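Local coordinates for nucleoside-diphosphate-sugar pyrophosphorylase (Vibrio cholerae, PDB 4EVW), which probably transfers a nucleotidyl group from a nucleoside triphosphate to a phosphorylated sugar, forming a nucleoside-diphosphate sugar and releasing pyrophosphate, at residues M1-P5 against S108-I114; R12-Y18 against C232-Y238; F33-N38 against Q69-K73; R85-V91 against G201-I205. The protein carries 1 engineered substitution. All blocks are in the same frame, centred on the assembly; numbering follows the deposited sequence.

Interaction 1: residues M1-P5 against S108-I114; sequences MIVIP and SITVFNI
Strand 2-5 and strand 109-111 run side by side in the same direction, their axes 4.6 Å apart at closest approach and crossing at -35°. Ile-2 pairs with Thr-110 and Val-3 with Val-111, CA to CA 4.8 and 4.7 Å. Hydrogen bonds alternate as parallel pairing demands: Thr-110 N to Met-1 O (2.8 Å), Val-3 N to Thr-110 O (2.8 Å) and Phe-112 N to Val-3 O (3.0 Å), so Val-3 bonds to both neighbours of Val-111. At the start Met-1 N reaches Ser-108 O (3.1 Å), and a water joins Met-1 N, Ser-108 OG and Thr-110 OG1, the last also bonded to His-176. The pair forms one end of the parallel part of a Rossmann-like sheet, ordered 75-80, 49-54, 2-5, 109-111; beyond 109-111 the next strand, 174-177, is antiparallel. On one face Val-3 (chi1 t) fits CG2 against Ile-109 CB (4.0 Å), while Pro-5 CD lies on Val-111 CG1 (3.8 Å); helix 87-100 covers Val-111 and Pro-5. The other face carries Ile-2 and Thr-110, with Ile-2 CD1 3.8 Å from Thr-110 CB. Ile-4 (m, m) drops CD1 beside the edge of the Phe-112 ring, 3.7 Å from Phe-112 CB, and its CG2 meets Ile-114 CD1 at 4.0 Å.

Interaction 2: residues R12-Y18 against C232-Y238; sequences RFFKAGY and CGVPDEY
Two helix ends meet without a hydrogen bond between them: the last turn of helix 11-15 and the first turn of helix 235-243. CA atoms come nearest at Phe-13 and Pro-235 (5.7 Å) and at Arg-12 and Val-234 (6.7 Å). A Schellman motif ends the first helix, Gly-17 having positive phi (111°) and Tyr-18 N bonding to Phe-13 O (3.0 Å). Val-234 is the N-cap of the second; Glu-237 OE1 turns back to accept Gly-233 N (2.7 Å) and, weakly, Val-234 N (3.4 Å). Phe-13, with chi1 -79° and chi2 -95°, lays its ring under Pro-235, whose CG stands 4.0 Å from the centroid of the Phe-13 ring and 6° off its normal, a CH-pi contact. The ring's edge meets Tyr-238 CB (3.7 Å from Phe-13 CE1) and Gly-233 O (3.4 Å from Phe-13 CE2). Ala-16 CB closes on Pro-235 CG (3.7 Å). Tyr-18 (chi1 m) offers its face to the edge of Tyr-238 (chi1 t) in an offset edge-to-face pair, centroids 5.5 Å apart and planes at 80°. Arg-12 (chi1 m) spreads its guanidinium over Val-234, CZ to CG1 3.8 Å. Helix 11-15 follows the loop after strand 2-5, which in relatives holds the nucleotide. Phe-13 also packs on Lys-22 and Leu-25, Tyr-238 OH bonds to Glu-26 O, and Leu-32 of helix 32-37 backs both Cys-232 and Tyr-238.

Interaction 3: residues F33-N38 against Q69-K73; sequences FEHSVN and QLGIK
Segment 33-38 is helical, with Val-37 N bonded to Phe-33 O (2.9 Å) and Asn-38 N to Glu-34 O (2.8 Å). Segment 69-73 leaves helix 59-70 through a Schellman motif at Gly-71 (phi 90°, psi 24°) and becomes extended at Ile-72 (-76°, 115°). The backbones stay well apart, the nearest CA atoms being those of Asn-38 and Leu-70 at 7.8 Å, so side chains alone bridge the gap. Leu-70 (m, t) is the main knob: its CD1 lies 4.1 Å from Val-37 CG1, 4.4 Å from Glu-34 CG and 4.5 Å from Phe-33 CE2, while its CD2 touches Asn-38 OD1 at 3.4 Å. Val-37 (t) also sets CG1 3.6 Å from Ile-72 CD1, the latter extended by its m, t rotamer. Glu-34 turns its carboxylate to Thr-31. Val-37 and Ile-72 both rest on Phe-49 and Phe-51 of strand 49-54, so the contact packs together two neighbouring helical connections over one sheet face, as in the successive beta-alpha-beta crossovers of a Rossmann-like fold.

Interaction 4: residues R85-V91 against G201-I205; sequences RGQAETV and GELYI
Leu-203 (m, t) and Ile-205 (m, m) form the apolar centre against the first turns of helix 87-100. Ala-88 CB sits between them, 4.1 Å from Leu-203 CB and 4.0 Å from Ile-205 CD1; that same CD1 reaches Val-91 CG2 (4.0 Å). Behind them Tyr-183 and Tyr-187 of helix 180-191 complete the packing. The backbones run alongside in parallel register, Gly-86 facing Leu-203 with CA atoms 4.7 Å apart. Leu-203 N bonds to Arg-85 O (2.9 Å) and Ala-88 N to Leu-203 O (3.0 Å), so the loop carbonyl takes a first-turn NH that has no acceptor earlier in the helix. Gly-86 is the N-cap, at phi 150° and psi 171°; a CB there would come 2.4 Å from Leu-203 O. A glycine turn leading into this helix resembles the loop that meets the nucleotide base in related nucleotidyltransferases, and may do so here. Farther out, the Arg-85 guanidinium lies over Leu-203, CZ to CD1 3.6 Å. Glu-89 OE1 accepts Arg-85 N (2.7 Å) and makes a long salt bridge with Arg-85 NE (3.4 Å). One water links Arg-85 NH1 (2.6 Å) to Gly-201 O (2.8 Å), another Gln-87 OE1 (3.1 Å) to Ile-205 N (2.9 Å).

Interaction 1 lies deepest, about 5 Å from the centre of the chain, and is held by main-chain bonding within the sheet; interactions 3 and 4 flank it on opposite sides of that centre, each about 13 Å away between centres. Ile-114 CD1 packs on Phe-33 CD1 (3.6 Å), joining interactions 1 and 3, and Pro-5 CB on Thr-90 CG2 (3.6 Å), joining 1 and 4. Interaction 3 is buried and purely side-chain; interaction 4, partly buried, adds backbone bonds, water and charge toward solvent. Interaction 2 is the most peripheral, about 19 Å out, where aromatic and proline packing replaces cross-segment hydrogen bonds; it touches none of the others, yet joins a helix near the start of the chain to the C-terminal helix 235-243.

Interaction 1: residues M1-P5 against S108-I114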
# COMPACT_ATOMS: atom_id res chain seq x y z
N MSE A 1 -7.24 -7.58 6.87
CA MSE A 1 -6.38 -8.25 5.86
C MSE A 1 -5.34 -7.29 5.31
O MSE A 1 -5.66 -6.17 4.91
CB MSE A 1 -7.23 -8.77 4.70
CG MSE A 1 -6.41 -9.47 3.63
SE MSE A 1 -7.50 -10.28 2.26
CE MSE A 1 -8.29 -11.71 3.29
N ILE A 2 -4.09 -7.73 5.29
CA ILE A 2 -2.99 -6.92 4.80
C ILE A 2 -2.85 -7.22 3.31
O ILE A 2 -2.64 -8.37 2.92
CB ILE A 2 -1.67 -7.27 5.51
CG1 ILE A 2 -1.85 -7.15 7.03
CG2 ILE A 2 -0.56 -6.35 5.03
CD1 ILE A 2 -1.92 -5.73 7.53
N VAL A 3 -2.99 -6.19 2.48
CA VAL A 3 -2.92 -6.35 1.04
C VAL A 3 -1.68 -5.68 0.49
O VAL A 3 -1.45 -4.49 0.72
CB VAL A 3 -4.17 -5.73 0.37
CG1 VAL A 3 -4.09 -5.90 -1.15
CG2 VAL A 3 -5.44 -6.38 0.93
N ILE A 4 -0.87 -6.43 -0.25
CA ILE A 4 0.33 -5.86 -0.81
C ILE A 4 0.33 -5.92 -2.32
O ILE A 4 0.55 -6.98 -2.91
CB ILE A 4 1.61 -6.58 -0.33
CG1 ILE A 4 1.53 -6.89 1.16
CG2 ILE A 4 2.83 -5.68 -0.61
CD1 ILE A 4 1.81 -5.72 2.06
N PRO A 5 0.03 -4.82 -2.96
CA PRO A 5 0.06 -4.76 -4.41
C PRO A 5 1.51 -4.73 -4.87
O PRO A 5 2.23 -3.89 -4.47
CB PRO A 5 -0.66 -3.47 -4.71
CG PRO A 5 -0.54 -2.67 -3.48
CD PRO A 5 -0.28 -3.53 -2.34
N SER A 108 -11.84 -5.62 6.84
CA SER A 108 -11.00 -4.48 6.55
C SER A 108 -9.84 -4.85 5.63
O SER A 108 -9.49 -6.02 5.50
CB SER A 108 -10.42 -3.92 7.85
OG SER A 108 -9.48 -4.84 8.40
N ILE A 109 -9.28 -3.85 4.97
CA ILE A 109 -8.10 -4.10 4.17
C ILE A 109 -7.11 -2.99 4.46
O ILE A 109 -7.47 -1.81 4.57
CB ILE A 109 -8.36 -4.19 2.65
CG1 ILE A 109 -9.02 -2.92 2.13
CG2 ILE A 109 -9.19 -5.43 2.33
CD1 ILE A 109 -9.04 -2.89 0.61
N THR A 110 -5.87 -3.40 4.62
CA THR A 110 -4.78 -2.49 4.92
C THR A 110 -3.81 -2.62 3.76
O THR A 110 -3.10 -3.62 3.65
CB THR A 110 -4.10 -2.90 6.22
OG1 THR A 110 -5.05 -2.83 7.28
CG2 THR A 110 -2.93 -1.99 6.54
N VAL A 111 -3.81 -1.63 2.88
CA VAL A 111 -2.93 -1.67 1.72
C VAL A 111 -1.57 -1.11 2.07
O VAL A 111 -1.46 -0.06 2.69
CB VAL A 111 -3.52 -0.85 0.55
CG1 VAL A 111 -2.62 -0.98 -0.68
CG2 VAL A 111 -4.93 -1.33 0.26
N PHE A 112 -0.53 -1.82 1.67
CA PHE A 112 0.83 -1.40 1.97
C PHE A 112 1.68 -1.72 0.75
O PHE A 112 1.29 -2.52 -0.09
CB PHE A 112 1.33 -2.18 3.18
CG PHE A 112 2.62 -1.68 3.73
CD1 PHE A 112 2.73 -0.39 4.24
CD2 PHE A 112 3.74 -2.51 3.75
CE1 PHE A 112 3.93 0.07 4.78
CE2 PHE A 112 4.95 -2.06 4.28
CZ PHE A 112 5.04 -0.78 4.79
N ASN A 113 2.85 -1.10 0.63
CA ASN A 113 3.66 -1.41 -0.53
C ASN A 113 5.00 -2.01 -0.14
O ASN A 113 5.53 -1.76 0.94
CB ASN A 113 3.84 -0.17 -1.41
CG ASN A 113 4.65 0.90 -0.75
OD1 ASN A 113 5.88 0.89 -0.82
ND2 ASN A 113 3.97 1.83 -0.08
N ILE A 114 5.53 -2.81 -1.05
CA ILE A 114 6.78 -3.51 -0.82
C ILE A 114 8.02 -2.61 -0.83
O ILE A 114 9.12 -3.07 -0.51
CB ILE A 114 6.89 -4.67 -1.85
CG1 ILE A 114 7.51 -5.89 -1.19
CG2 ILE A 114 7.66 -4.22 -3.08
CD1 ILE A 114 6.67 -6.45 -0.04
O HOH W 1 -6.35 -5.01 7.75
O HOH W 2 4.48 -2.70 -3.73

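Interaction 2: residues R12-Y18 against C232-Y238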
# COMPACT_ATOMS: atom_id res chain seq x y z
N ARG A 12 13.17 1.74 -12.79
CA ARG A 12 14.33 2.51 -12.34
C ARG A 12 15.47 1.59 -11.91
O ARG A 12 16.65 1.90 -12.10
CB ARG A 12 13.96 3.43 -11.17
CG ARG A 12 13.41 4.79 -11.57
CD ARG A 12 14.13 5.89 -10.79
NE ARG A 12 13.22 6.89 -10.26
CZ ARG A 12 13.60 7.91 -9.48
NH1 ARG A 12 14.87 8.06 -9.16
NH2 ARG A 12 12.70 8.77 -9.04
N PHE A 13 15.12 0.46 -11.31
CA PHE A 13 16.12 -0.50 -10.87
C PHE A 13 16.73 -1.20 -12.09
O PHE A 13 17.92 -1.50 -12.11
CB PHE A 13 15.52 -1.51 -9.89
CG PHE A 13 15.38 -0.97 -8.49
CD1 PHE A 13 16.36 -1.21 -7.53
CD2 PHE A 13 14.29 -0.18 -8.14
CE1 PHE A 13 16.26 -0.68 -6.25
CE2 PHE A 13 14.18 0.36 -6.86
CZ PHE A 13 15.17 0.11 -5.91
N PHE A 14 15.91 -1.45 -13.11
CA PHE A 14 16.42 -2.07 -14.34
C PHE A 14 17.48 -1.14 -14.94
O PHE A 14 18.58 -1.57 -15.27
CB PHE A 14 15.30 -2.30 -15.36
CG PHE A 14 14.33 -3.38 -14.97
CD1 PHE A 14 14.74 -4.45 -14.18
CD2 PHE A 14 13.02 -3.35 -15.43
CE1 PHE A 14 13.87 -5.47 -13.84
CE2 PHE A 14 12.13 -4.37 -15.09
CZ PHE A 14 12.55 -5.43 -14.30
N LYS A 15 17.13 0.13 -15.07
CA LYS A 15 18.07 1.10 -15.62
C LYS A 15 19.32 1.21 -14.75
O LYS A 15 20.42 1.43 -15.26
CB LYS A 15 17.42 2.48 -15.74
CG LYS A 15 18.36 3.53 -16.33
CD LYS A 15 18.14 4.88 -15.68
CE LYS A 15 17.48 5.86 -16.62
NZ LYS A 15 18.46 6.56 -17.48
N ALA A 16 19.16 1.05 -13.44
CA ALA A 16 20.30 1.14 -12.53
C ALA A 16 21.22 -0.07 -12.65
O ALA A 16 22.31 -0.09 -12.08
CB ALA A 16 19.81 1.29 -11.08
N GLY A 17 20.78 -1.09 -13.39
CA GLY A 17 21.62 -2.26 -13.59
C GLY A 17 21.21 -3.56 -12.93
O GLY A 17 21.94 -4.55 -13.01
N TYR A 18 20.06 -3.58 -12.27
CA TYR A 18 19.60 -4.80 -11.63
C TYR A 18 18.74 -5.57 -12.61
O TYR A 18 17.94 -4.98 -13.34
CB TYR A 18 18.81 -4.44 -10.37
CG TYR A 18 19.62 -3.64 -9.38
CD1 TYR A 18 20.54 -4.26 -8.53
CD2 TYR A 18 19.50 -2.25 -9.31
CE1 TYR A 18 21.31 -3.52 -7.64
CE2 TYR A 18 20.28 -1.50 -8.42
CZ TYR A 18 21.18 -2.15 -7.59
OH TYR A 18 21.95 -1.42 -6.71
N CYS A 232 12.54 2.44 0.48
CA CYS A 232 13.52 1.74 -0.33
C CYS A 232 12.88 1.49 -1.69
O CYS A 232 12.85 0.37 -2.18
CB CYS A 232 13.86 0.42 0.35
SG CYS A 232 15.45 -0.29 -0.11
N GLY A 233 12.36 2.56 -2.30
CA GLY A 233 11.67 2.44 -3.57
C GLY A 233 12.40 2.88 -4.83
O GLY A 233 11.90 2.65 -5.93
N VAL A 234 13.55 3.52 -4.68
CA VAL A 234 14.35 3.94 -5.83
C VAL A 234 15.77 3.43 -5.58
O VAL A 234 16.16 3.20 -4.44
CB VAL A 234 14.34 5.48 -6.02
CG1 VAL A 234 12.91 5.95 -6.27
CG2 VAL A 234 14.93 6.18 -4.81
N PRO A 235 16.56 3.23 -6.65
CA PRO A 235 17.93 2.73 -6.52
C PRO A 235 18.80 3.41 -5.45
O PRO A 235 19.47 2.74 -4.68
CB PRO A 235 18.50 2.92 -7.92
CG PRO A 235 17.31 2.67 -8.79
CD PRO A 235 16.21 3.44 -8.07
N ASP A 236 18.78 4.74 -5.41
CA ASP A 236 19.59 5.47 -4.44
C ASP A 236 19.21 5.12 -3.00
O ASP A 236 20.08 5.02 -2.13
CB ASP A 236 19.46 6.97 -4.68
CG ASP A 236 20.27 7.44 -5.89
OD1 ASP A 236 20.79 6.57 -6.62
OD2 ASP A 236 20.37 8.66 -6.11
N GLU A 237 17.92 4.91 -2.75
CA GLU A 237 17.46 4.55 -1.40
C GLU A 237 17.92 3.14 -1.06
O GLU A 237 18.25 2.85 0.10
CB GLU A 237 15.94 4.63 -1.31
CG GLU A 237 15.40 6.05 -1.28
CD GLU A 237 13.90 6.11 -1.44
OE1 GLU A 237 13.29 5.04 -1.69
OE2 GLU A 237 13.32 7.21 -1.32
N TYR A 238 17.94 2.25 -2.05
CA TYR A 238 18.39 0.88 -1.83
C TYR A 238 19.88 0.90 -1.48
O TYR A 238 20.34 0.17 -0.60
CB TYR A 238 18.14 0.03 -3.09
CG TYR A 238 18.75 -1.35 -3.06
CD1 TYR A 238 18.43 -2.27 -2.06
CD2 TYR A 238 19.66 -1.74 -4.05
CE1 TYR A 238 19.01 -3.54 -2.04
CE2 TYR A 238 20.24 -3.01 -4.03
CZ TYR A 238 19.91 -3.90 -3.03
OH TYR A 238 20.48 -5.15 -3.03

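Interaction 3: residues F33-N38 against Q69-K73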
# COMPACT_ATOMS: atom_id res chain seq x y z
N PHE A 33 11.54 -7.88 -0.06
CA PHE A 33 10.18 -8.39 0.17
C PHE A 33 10.04 -8.72 1.65
O PHE A 33 9.06 -8.34 2.29
CB PHE A 33 9.93 -9.65 -0.65
CG PHE A 33 8.63 -10.35 -0.31
CD1 PHE A 33 7.42 -9.89 -0.82
CD2 PHE A 33 8.63 -11.46 0.53
CE1 PHE A 33 6.23 -10.54 -0.50
CE2 PHE A 33 7.44 -12.12 0.85
CZ PHE A 33 6.24 -11.65 0.33
N GLU A 34 11.02 -9.44 2.18
CA GLU A 34 11.00 -9.83 3.59
C GLU A 34 11.11 -8.64 4.53
O GLU A 34 10.42 -8.59 5.56
CB GLU A 34 12.13 -10.83 3.86
CG GLU A 34 11.92 -12.18 3.20
CD GLU A 34 13.21 -12.99 3.13
OE1 GLU A 34 14.00 -12.78 2.18
OE2 GLU A 34 13.44 -13.82 4.04
N HIS A 35 11.97 -7.69 4.20
CA HIS A 35 12.13 -6.49 5.03
C HIS A 35 10.79 -5.77 5.14
O HIS A 35 10.42 -5.29 6.21
CB HIS A 35 13.13 -5.53 4.41
CG HIS A 35 14.56 -5.89 4.65
ND1 HIS A 35 15.12 -5.89 5.91
CD2 HIS A 35 15.55 -6.24 3.80
CE1 HIS A 35 16.40 -6.22 5.82
NE2 HIS A 35 16.69 -6.43 4.55
N SER A 36 10.07 -5.68 4.03
CA SER A 36 8.79 -5.00 4.03
C SER A 36 7.68 -5.77 4.74
O SER A 36 6.98 -5.21 5.59
CB SER A 36 8.35 -4.67 2.60
OG SER A 36 7.04 -4.11 2.59
N VAL A 37 7.52 -7.04 4.40
CA VAL A 37 6.47 -7.84 5.03
C VAL A 37 6.71 -8.06 6.51
O VAL A 37 5.76 -8.16 7.29
CB VAL A 37 6.30 -9.20 4.31
CG1 VAL A 37 5.21 -10.02 4.98
CG2 VAL A 37 5.93 -8.95 2.85
N ASN A 38 7.98 -8.10 6.92
CA ASN A 38 8.28 -8.29 8.34
C ASN A 38 7.78 -7.14 9.19
O ASN A 38 7.72 -7.24 10.42
CB ASN A 38 9.78 -8.49 8.55
CG ASN A 38 10.15 -9.96 8.58
OD1 ASN A 38 9.35 -10.79 8.99
ND2 ASN A 38 11.37 -10.28 8.16
N GLN A 69 7.92 -19.34 4.79
CA GLN A 69 9.09 -19.30 5.63
C GLN A 69 8.99 -18.28 6.76
O GLN A 69 9.49 -18.53 7.85
CB GLN A 69 10.28 -19.01 4.75
CG GLN A 69 11.57 -19.10 5.46
CD GLN A 69 12.70 -18.94 4.50
OE1 GLN A 69 12.49 -18.87 3.28
NE2 GLN A 69 13.91 -18.88 5.02
N LEU A 70 8.36 -17.14 6.48
CA LEU A 70 8.21 -16.09 7.49
C LEU A 70 7.25 -16.53 8.58
O LEU A 70 7.22 -15.95 9.67
CB LEU A 70 7.68 -14.81 6.83
CG LEU A 70 8.71 -14.05 6.00
CD1 LEU A 70 8.03 -12.96 5.19
CD2 LEU A 70 9.74 -13.45 6.93
N GLY A 71 6.47 -17.56 8.29
CA GLY A 71 5.52 -18.06 9.26
C GLY A 71 4.16 -17.39 9.14
O GLY A 71 3.42 -17.34 10.11
N ILE A 72 3.83 -16.85 7.97
CA ILE A 72 2.52 -16.23 7.81
C ILE A 72 1.56 -17.40 7.68
O ILE A 72 1.62 -18.17 6.72
CB ILE A 72 2.49 -15.33 6.55
CG1 ILE A 72 3.48 -14.18 6.72
CG2 ILE A 72 1.09 -14.76 6.36
CD1 ILE A 72 3.60 -13.25 5.52
N LYS A 73 0.67 -17.53 8.65
CA LYS A 73 -0.26 -18.66 8.69
C LYS A 73 -1.41 -18.66 7.70
O LYS A 73 -1.91 -19.73 7.33
CB LYS A 73 -0.76 -18.84 10.12
CG LYS A 73 0.38 -19.20 11.08
CD LYS A 73 1.21 -20.36 10.52
CE LYS A 73 2.44 -20.67 11.35
NZ LYS A 73 3.24 -21.78 10.75

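Interaction 4: residues R85-V91 against G201-I205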
# COMPACT_ATOMS: atom_id res chain seq x y z
N ARG A 85 -2.84 -0.02 -14.22
CA ARG A 85 -2.64 1.42 -14.31
C ARG A 85 -2.15 2.01 -13.00
O ARG A 85 -1.95 3.22 -12.89
CB ARG A 85 -3.96 2.09 -14.73
CG ARG A 85 -4.54 1.56 -16.04
CD ARG A 85 -5.88 2.22 -16.37
NE ARG A 85 -7.02 1.42 -15.95
CZ ARG A 85 -8.27 1.87 -15.88
NH1 ARG A 85 -8.54 3.13 -16.19
NH2 ARG A 85 -9.26 1.06 -15.51
N GLY A 86 -1.95 1.16 -11.99
CA GLY A 86 -1.49 1.66 -10.71
C GLY A 86 -1.97 0.81 -9.55
O GLY A 86 -2.81 -0.06 -9.73
N GLN A 87 -1.44 1.07 -8.36
CA GLN A 87 -1.80 0.29 -7.18
C GLN A 87 -3.29 0.14 -6.89
O GLN A 87 -3.72 -0.91 -6.41
CB GLN A 87 -1.12 0.86 -5.93
CG GLN A 87 0.38 0.66 -5.89
CD GLN A 87 0.97 1.09 -4.56
OE1 GLN A 87 0.31 1.77 -3.77
NE2 GLN A 87 2.22 0.71 -4.32
N ALA A 88 -4.08 1.18 -7.16
CA ALA A 88 -5.51 1.08 -6.89
C ALA A 88 -6.14 0.02 -7.78
O ALA A 88 -7.01 -0.73 -7.32
CB ALA A 88 -6.19 2.44 -7.11
N GLU A 89 -5.73 -0.05 -9.04
CA GLU A 89 -6.30 -1.07 -9.92
C GLU A 89 -5.77 -2.44 -9.51
O GLU A 89 -6.51 -3.43 -9.52
CB GLU A 89 -5.97 -0.80 -11.39
CG GLU A 89 -6.58 -1.85 -12.32
CD GLU A 89 -6.41 -1.55 -13.80
OE1 GLU A 89 -5.36 -0.99 -14.19
OE2 GLU A 89 -7.32 -1.90 -14.57
N THR A 90 -4.49 -2.51 -9.15
CA THR A 90 -3.90 -3.77 -8.73
C THR A 90 -4.69 -4.35 -7.56
O THR A 90 -5.05 -5.54 -7.56
CB THR A 90 -2.44 -3.57 -8.30
OG1 THR A 90 -1.69 -3.06 -9.42
CG2 THR A 90 -1.82 -4.89 -7.84
N VAL A 91 -4.98 -3.52 -6.57
CA VAL A 91 -5.75 -3.96 -5.41
C VAL A 91 -7.13 -4.46 -5.82
O VAL A 91 -7.56 -5.54 -5.40
CB VAL A 91 -5.88 -2.82 -4.38
CG1 VAL A 91 -6.92 -3.18 -3.33
CG2 VAL A 91 -4.51 -2.56 -3.72
N GLY A 201 -3.64 9.23 -16.14
CA GLY A 201 -4.27 7.93 -16.32
C GLY A 201 -3.96 6.95 -15.20
O GLY A 201 -4.67 5.96 -15.04
N GLU A 202 -2.91 7.22 -14.43
CA GLU A 202 -2.54 6.32 -13.34
C GLU A 202 -3.60 6.31 -12.24
O GLU A 202 -4.22 7.33 -11.95
CB GLU A 202 -1.19 6.72 -12.72
CG GLU A 202 0.02 6.46 -13.61
CD GLU A 202 0.23 7.54 -14.66
OE1 GLU A 202 -0.46 8.58 -14.60
OE2 GLU A 202 1.10 7.35 -15.53
N LEU A 203 -3.79 5.15 -11.63
CA LEU A 203 -4.78 5.01 -10.58
C LEU A 203 -4.12 4.72 -9.23
O LEU A 203 -3.71 3.59 -8.95
CB LEU A 203 -5.75 3.88 -10.95
CG LEU A 203 -6.50 4.09 -12.27
CD1 LEU A 203 -7.40 2.89 -12.55
CD2 LEU A 203 -7.33 5.36 -12.19
N TYR A 204 -4.01 5.77 -8.42
CA TYR A 204 -3.39 5.68 -7.10
C TYR A 204 -4.42 5.50 -6.00
O TYR A 204 -5.59 5.82 -6.17
CB TYR A 204 -2.58 6.95 -6.85
CG TYR A 204 -1.50 7.18 -7.89
CD1 TYR A 204 -0.50 6.22 -8.10
CD2 TYR A 204 -1.47 8.34 -8.65
CE1 TYR A 204 0.49 6.42 -9.05
CE2 TYR A 204 -0.48 8.55 -9.60
CZ TYR A 204 0.50 7.59 -9.80
OH TYR A 204 1.49 7.80 -10.73
N ILE A 205 -3.97 5.00 -4.85
CA ILE A 205 -4.87 4.76 -3.72
C ILE A 205 -5.33 6.00 -2.96
O ILE A 205 -6.52 6.14 -2.66
CB ILE A 205 -4.22 3.81 -2.68
CG1 ILE A 205 -3.79 2.50 -3.35
CG2 ILE A 205 -5.22 3.54 -1.53
CD1 ILE A 205 -4.86 1.45 -3.45
O HOH W 3 -6.97 5.21 -16.46
O HOH W 4 -1.14 4.39 -4.67